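Local coordinates for protein reducing end xylose-releasing exo-oligoxylanase (PDB 5YXT) that probably hydrolyses xylo-oligosaccharides from the reducing end, releasing xylose, as a family 8 glycoside hydrolase of xylan breakdown, at residues Ala78-Arg83 and Arg374-Arg379; Trp143-Arg146 and Asn151-Thr154. All blocks are in the same frame, centred on the assembly; numbering follows the deposited sequence.

How the contacts relate
Contact 1 joins the C-terminal end of helix 68-80 to the tail of the chain, 374-379, which follows helix 355-369; it thus closes a loop of 290 residues that holds most of the helices of the fold. Contact 2 is nested inside that loop and closes a far smaller one, the connection of four residues between 143-146 and 151-154 where helix 126-143 passes into helix 152-165. Their centres lie 12 Å apart, and Trp143 joins them: its NE1 probably donates to OD1 of Asp82, 2.9 Å away, and its ring packs on Val79. The C-terminal end of helix 126-143 packs against contact 1 and leads straight into contact 2.

Contact 1 of 2, residues Ala78-Arg83 and Arg374-Arg379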
loop_
_atom_site.group_PDB
_atom_site.type_symbol
_atom_site.label_atom_id
_atom_site.label_comp_id
_atom_site.label_asym_id
_atom_site.label_seq_id
_atom_site.Cartn_x
_atom_site.Cartn_y
_atom_site.Cartn_z
ATOM N N ALA C 78 33.572 -14.946 0.612
ATOM C CA ALA C 78 34.973 -14.558 0.803
ATOM C C ALA C 78 35.486 -13.691 -0.355
ATOM O O ALA C 78 36.214 -12.712 -0.134
ATOM C CB ALA C 78 35.841 -15.807 0.977
ATOM N N VAL C 79 35.084 -13.998 -1.588
ATOM C CA VAL C 79 35.555 -13.183 -2.700
ATOM C C VAL C 79 34.803 -11.854 -2.757
ATOM O O VAL C 79 35.383 -10.828 -3.130
ATOM C CB VAL C 79 35.472 -13.969 -4.027
ATOM C CG1 VAL C 79 34.044 -14.370 -4.353
ATOM C CG2 VAL C 79 36.128 -13.175 -5.198
ATOM N N GLN C 80 33.530 -11.818 -2.360
ATOM C CA GLN C 80 32.833 -10.534 -2.321
ATOM C C GLN C 80 33.401 -9.629 -1.230
ATOM O O GLN C 80 33.517 -8.415 -1.417
ATOM C CB GLN C 80 31.334 -10.755 -2.111
ATOM C CG GLN C 80 30.625 -11.405 -3.297
ATOM C CD GLN C 80 30.686 -10.567 -4.555
ATOM O OE1 GLN C 80 30.884 -9.367 -4.498
ATOM N NE2 GLN C 80 30.520 -11.210 -5.706
ATOM N N TYR C 81 33.762 -10.206 -0.093
ATOM C CA TYR C 81 34.292 -9.464 1.043
ATOM C C TYR C 81 35.812 -9.298 1.005
ATOM O O TYR C 81 36.373 -8.688 1.920
ATOM C CB TYR C 81 33.869 -10.150 2.350
ATOM C CG TYR C 81 33.877 -9.225 3.548
ATOM C CD1 TYR C 81 32.946 -8.207 3.674
ATOM C CD2 TYR C 81 34.821 -9.372 4.547
ATOM C CE1 TYR C 81 32.962 -7.360 4.770
ATOM C CE2 TYR C 81 34.843 -8.541 5.643
ATOM C CZ TYR C 81 33.916 -7.539 5.750
ATOM O OH TYR C 81 33.955 -6.716 6.848
ATOM N N ASP C 82 36.490 -9.832 -0.018
ATOM C CA ASP C 82 37.927 -9.616 -0.242
ATOM C C ASP C 82 38.778 -10.253 0.859
ATOM O O ASP C 82 39.625 -9.600 1.475
ATOM C CB ASP C 82 38.255 -8.126 -0.375
ATOM C CG ASP C 82 39.548 -7.880 -1.108
ATOM O OD1 ASP C 82 40.162 -8.858 -1.582
ATOM O OD2 ASP C 82 39.960 -6.702 -1.202
ATOM N N ARG C 83 38.556 -11.543 1.111
ATOM C CA ARG C 83 39.426 -12.308 2.008
ATOM C C ARG C 83 39.871 -13.576 1.294
ATOM O O ARG C 83 39.230 -14.631 1.375
ATOM C CB ARG C 83 38.746 -12.600 3.331
ATOM C CG ARG C 83 38.959 -11.446 4.318
ATOM C CD ARG C 83 37.673 -11.098 5.009
ATOM N NE ARG C 83 37.792 -10.233 6.197
ATOM C CZ ARG C 83 38.081 -8.927 6.186
ATOM N NH1 ARG C 83 38.269 -8.274 5.037
ATOM N NH2 ARG C 83 38.146 -8.263 7.341
ATOM N N ARG C 374 28.807 -7.983 -6.007
ATOM C CA ARG C 374 29.160 -7.376 -7.283
ATOM C C ARG C 374 29.672 -8.385 -8.297
ATOM O O ARG C 374 30.079 -9.500 -7.959
ATOM C CB ARG C 374 30.232 -6.307 -7.096
ATOM C CG ARG C 374 29.838 -5.281 -6.074
ATOM C CD ARG C 374 30.782 -4.117 -6.093
ATOM N NE ARG C 374 30.369 -3.104 -5.140
ATOM C CZ ARG C 374 30.631 -1.811 -5.283
ATOM N NH1 ARG C 374 31.303 -1.386 -6.350
ATOM N NH2 ARG C 374 30.215 -0.952 -4.363
ATOM N N ILE C 375 29.658 -7.945 -9.557
ATOM C CA ILE C 375 30.265 -8.667 -10.665
ATOM C C ILE C 375 31.708 -8.195 -10.763
ATOM O O ILE C 375 31.975 -7.025 -11.053
ATOM C CB ILE C 375 29.521 -8.427 -11.983
ATOM C CG1 ILE C 375 28.078 -8.927 -11.876
ATOM C CG2 ILE C 375 30.253 -9.107 -13.124
ATOM C CD1 ILE C 375 27.148 -8.394 -12.971
ATOM N N TRP C 376 32.636 -9.101 -10.503
ATOM C CA TRP C 376 34.052 -8.771 -10.511
ATOM C C TRP C 376 34.584 -9.046 -11.910
ATOM O O TRP C 376 34.649 -10.201 -12.341
ATOM C CB TRP C 376 34.775 -9.560 -9.427
ATOM C CG TRP C 376 34.314 -9.071 -8.126
ATOM C CD1 TRP C 376 33.425 -9.679 -7.283
ATOM C CD2 TRP C 376 34.623 -7.806 -7.543
ATOM N NE1 TRP C 376 33.197 -8.879 -6.186
ATOM C CE2 TRP C 376 33.927 -7.726 -6.320
ATOM C CE3 TRP C 376 35.452 -6.744 -7.919
ATOM C CZ2 TRP C 376 34.019 -6.610 -5.477
ATOM C CZ3 TRP C 376 35.543 -5.644 -7.086
ATOM C CH2 TRP C 376 34.835 -5.588 -5.873
ATOM N N MET C 377 34.956 -7.936 -12.643
ATOM C CA MET C 377 35.287 -8.018 -14.056
ATOM C C MET C 377 36.765 -8.345 -14.251
ATOM O O MET C 377 37.597 -8.030 -13.393
ATOM C CB MET C 377 34.957 -6.698 -14.751
ATOM C CG MET C 377 33.485 -6.341 -14.730
ATOM S SD MET C 377 32.530 -7.478 -15.749
ATOM C CE MET C 377 33.057 -6.983 -17.404
ATOM N N PRO C 378 37.108 -8.968 -15.379
ATOM C CA PRO C 378 38.523 -9.256 -15.659
ATOM C C PRO C 378 39.346 -7.975 -15.703
ATOM O O PRO C 378 38.863 -6.919 -16.116
ATOM C CB PRO C 378 38.491 -9.951 -17.026
ATOM C CG PRO C 378 37.084 -10.379 -17.238
ATOM C CD PRO C 378 36.211 -9.442 -16.450
ATOM N N ARG C 379 40.594 -8.078 -15.255
ATOM C CA ARG C 379 41.502 -6.936 -15.185
ATOM C C ARG C 379 42.371 -6.833 -16.442
ATOM O O ARG C 379 41.949 -7.204 -17.539
ATOM C CB ARG C 379 42.394 -7.038 -13.941
ATOM C CG ARG C 379 43.560 -7.996 -14.111
ATOM C CD ARG C 379 43.814 -8.854 -12.856
ATOM N NE ARG C 379 44.860 -9.850 -13.108
ATOM C CZ ARG C 379 44.619 -11.152 -13.240
ATOM N NH1 ARG C 379 43.381 -11.599 -13.128
ATOM N NH2 ARG C 379 45.607 -12.009 -13.484
#
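A glutamine side-chain amide, bonded to backbone and to an indole N-H, ties the end of helix 68-80 to the C-terminal tail of the mainly helical (alpha/alpha)6 barrel of glycoside hydrolase family 8. Gln80, near the helix end, meets Arg374 twice: the main-chain N of Arg374 donates to OE1 of Gln80 at 2.9 Å, almost straight at 178°, and NE2 of Gln80 returns a bond to the carbonyl O of Arg374, also 2.9 Å long. One residue of the tail is therefore held through both its N-H and its C=O. The Gln80 chain is bent at chi2 (-62°), which brings the amide to the tail.

The indole of Trp376 adds a third bond and turns its N-H edge to the amide, the two planes 37° apart. Together the three bonds probably fix the amide's rotation and tell O from N, since exchange would set NH2 against two N-H donors and O against the Arg374 carbonyl. CB of Arg374 lies over one indole face, offset toward its rim, while Phe138 of helix 126-143 meets the ring edge-to-face and Arg142 makes a cation-pi contact with it. The guanidinium of Arg374 leads away, its NE bonded to the carbonyl of Gly371. At Gln80 OE1, Trp376 NE1 arrives 2.9 Å away on the opposite face of the amide plane from Arg374 N.

Contact 2 of 2, residues Trp143-Arg146 and Asn151-Thr154; sequences WGDR and NYGT
The carboxylate of Asp145 reaches across to the first turn of helix 152-165, where its OD1 accepts the backbone N-H of Gly153 at 2.9 Å. The bond is nearly straight, 175°, and arrives on the syn side of the carboxylate, somewhat out of its plane. With CG beside its own backbone N (chi1 -84°), Asp145 brings this group over the start of the helix. OD2 lies 3.3 Å from the carbonyl carbon of Asn151, the N-cap residue, whose own side chain makes no capping bond and instead turns its OD1 to Gln155.

The second part of the contact is the ring of Tyr152, which runs back beside the loop. Its CE2 edge meets the carbonyl O of Gly144 at 3.4 Å, and the same atom approaches the edge of the Trp143 indole, CE3 being 4.3 Å away. Gly144 has positive phi (94°), and at its backbone angles a CB would collide with the carbonyl O of Trp143, which accounts for the glycine.

Further out, Ser140 hydroxyl OG shares a hydrogen bond with Asp145 OD1, so that oxygen has two partners. Were Asp145 replaced by alanine, the N-H of Gly153 and the Ser140 hydroxyl would probably lose the acceptor they share, and the helix start its tie to the loop. Asp88 engages both the Tyr152 hydroxyl and, through a salt bridge, the guanidinium of Arg146, while Phe87 packs edge-to-face with Tyr152 and with Trp143. The whole is a short connection between consecutive helices of the (alpha/alpha)6 fold, in which an acidic side chain from the linking loop binds a first-turn N-H that has no i-4 carbonyl within its helix.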
loop_
_atom_site.group_PDB
_atom_site.type_symbol
_atom_site.label_atom_id
_atom_site.label_comp_id
_atom_site.label_asym_id
_atom_site.label_seq_id
_atom_site.Cartn_x
_atom_site.Cartn_y
_atom_site.Cartn_z
ATOM N N TRP C 143 41.868 -11.303 -7.841
ATOM C CA TRP C 143 43.166 -11.585 -7.245
ATOM C C TRP C 143 44.173 -12.177 -8.202
ATOM O O TRP C 143 45.374 -12.074 -7.931
ATOM C CB TRP C 143 43.018 -12.558 -6.067
ATOM C CG TRP C 143 42.038 -12.146 -5.035
ATOM C CD1 TRP C 143 41.861 -10.895 -4.519
ATOM C CD2 TRP C 143 41.112 -12.998 -4.355
ATOM N NE1 TRP C 143 40.864 -10.913 -3.573
ATOM C CE2 TRP C 143 40.391 -12.192 -3.450
ATOM C CE3 TRP C 143 40.807 -14.363 -4.438
ATOM C CZ2 TRP C 143 39.393 -12.706 -2.625
ATOM C CZ3 TRP C 143 39.817 -14.871 -3.620
ATOM C CH2 TRP C 143 39.125 -14.043 -2.723
ATOM N N GLY C 144 43.728 -12.823 -9.277
ATOM C CA GLY C 144 44.629 -13.462 -10.207
ATOM C C GLY C 144 44.838 -14.927 -9.894
ATOM O O GLY C 144 44.925 -15.318 -8.722
ATOM N N ASP C 145 44.910 -15.747 -10.940
ATOM C CA ASP C 145 45.208 -17.158 -10.764
ATOM C C ASP C 145 46.542 -17.323 -10.050
ATOM O O ASP C 145 47.468 -16.531 -10.236
ATOM C CB ASP C 145 45.252 -17.866 -12.121
ATOM C CG ASP C 145 43.881 -18.277 -12.611
ATOM O OD1 ASP C 145 42.896 -17.638 -12.194
ATOM O OD2 ASP C 145 43.793 -19.239 -13.409
ATOM N N ARG C 146 46.619 -18.346 -9.208
ATOM C CA ARG C 146 47.884 -18.799 -8.651
ATOM C C ARG C 146 48.116 -20.215 -9.155
ATOM O O ARG C 146 47.474 -20.635 -10.120
ATOM C CB ARG C 146 47.844 -18.738 -7.128
ATOM C CG ARG C 146 49.120 -18.282 -6.472
ATOM C CD ARG C 146 48.883 -18.234 -4.984
ATOM N NE ARG C 146 47.562 -17.676 -4.748
ATOM C CZ ARG C 146 46.711 -18.110 -3.833
ATOM N NH1 ARG C 146 47.029 -19.117 -3.031
ATOM N NH2 ARG C 146 45.533 -17.518 -3.720
ATOM N N ASN C 151 44.590 -22.202 -9.410
ATOM C CA ASN C 151 44.521 -21.611 -10.741
ATOM C C ASN C 151 43.042 -21.395 -11.054
ATOM O O ASN C 151 42.435 -22.103 -11.854
ATOM C CB ASN C 151 45.227 -22.498 -11.767
ATOM C CG ASN C 151 44.785 -23.966 -11.710
ATOM O OD1 ASN C 151 44.359 -24.476 -10.664
ATOM N ND2 ASN C 151 44.884 -24.652 -12.851
ATOM N N TYR C 152 42.474 -20.361 -10.409
ATOM C CA TYR C 152 41.023 -20.251 -10.225
ATOM C C TYR C 152 40.260 -20.302 -11.547
ATOM O O TYR C 152 39.288 -21.051 -11.680
ATOM C CB TYR C 152 40.674 -18.947 -9.500
ATOM C CG TYR C 152 41.399 -18.670 -8.191
ATOM C CD1 TYR C 152 41.269 -19.527 -7.103
ATOM C CD2 TYR C 152 42.183 -17.529 -8.041
ATOM C CE1 TYR C 152 41.909 -19.260 -5.905
ATOM C CE2 TYR C 152 42.829 -17.245 -6.840
ATOM C CZ TYR C 152 42.693 -18.116 -5.776
ATOM O OH TYR C 152 43.328 -17.851 -4.573
ATOM N N GLY C 153 40.648 -19.461 -12.514
ATOM C CA GLY C 153 39.912 -19.397 -13.770
ATOM C C GLY C 153 39.938 -20.704 -14.539
ATOM O O GLY C 153 38.954 -21.080 -15.181
ATOM N N THR C 154 41.062 -21.416 -14.481
ATOM C CA THR C 154 41.132 -22.724 -15.123
ATOM C C THR C 154 40.227 -23.727 -14.419
ATOM O O THR C 154 39.474 -24.458 -15.070
ATOM C CB THR C 154 42.577 -23.220 -15.144
ATOM O OG1 THR C 154 43.382 -22.296 -15.889
ATOM C CG2 THR C 154 42.654 -24.591 -15.796
#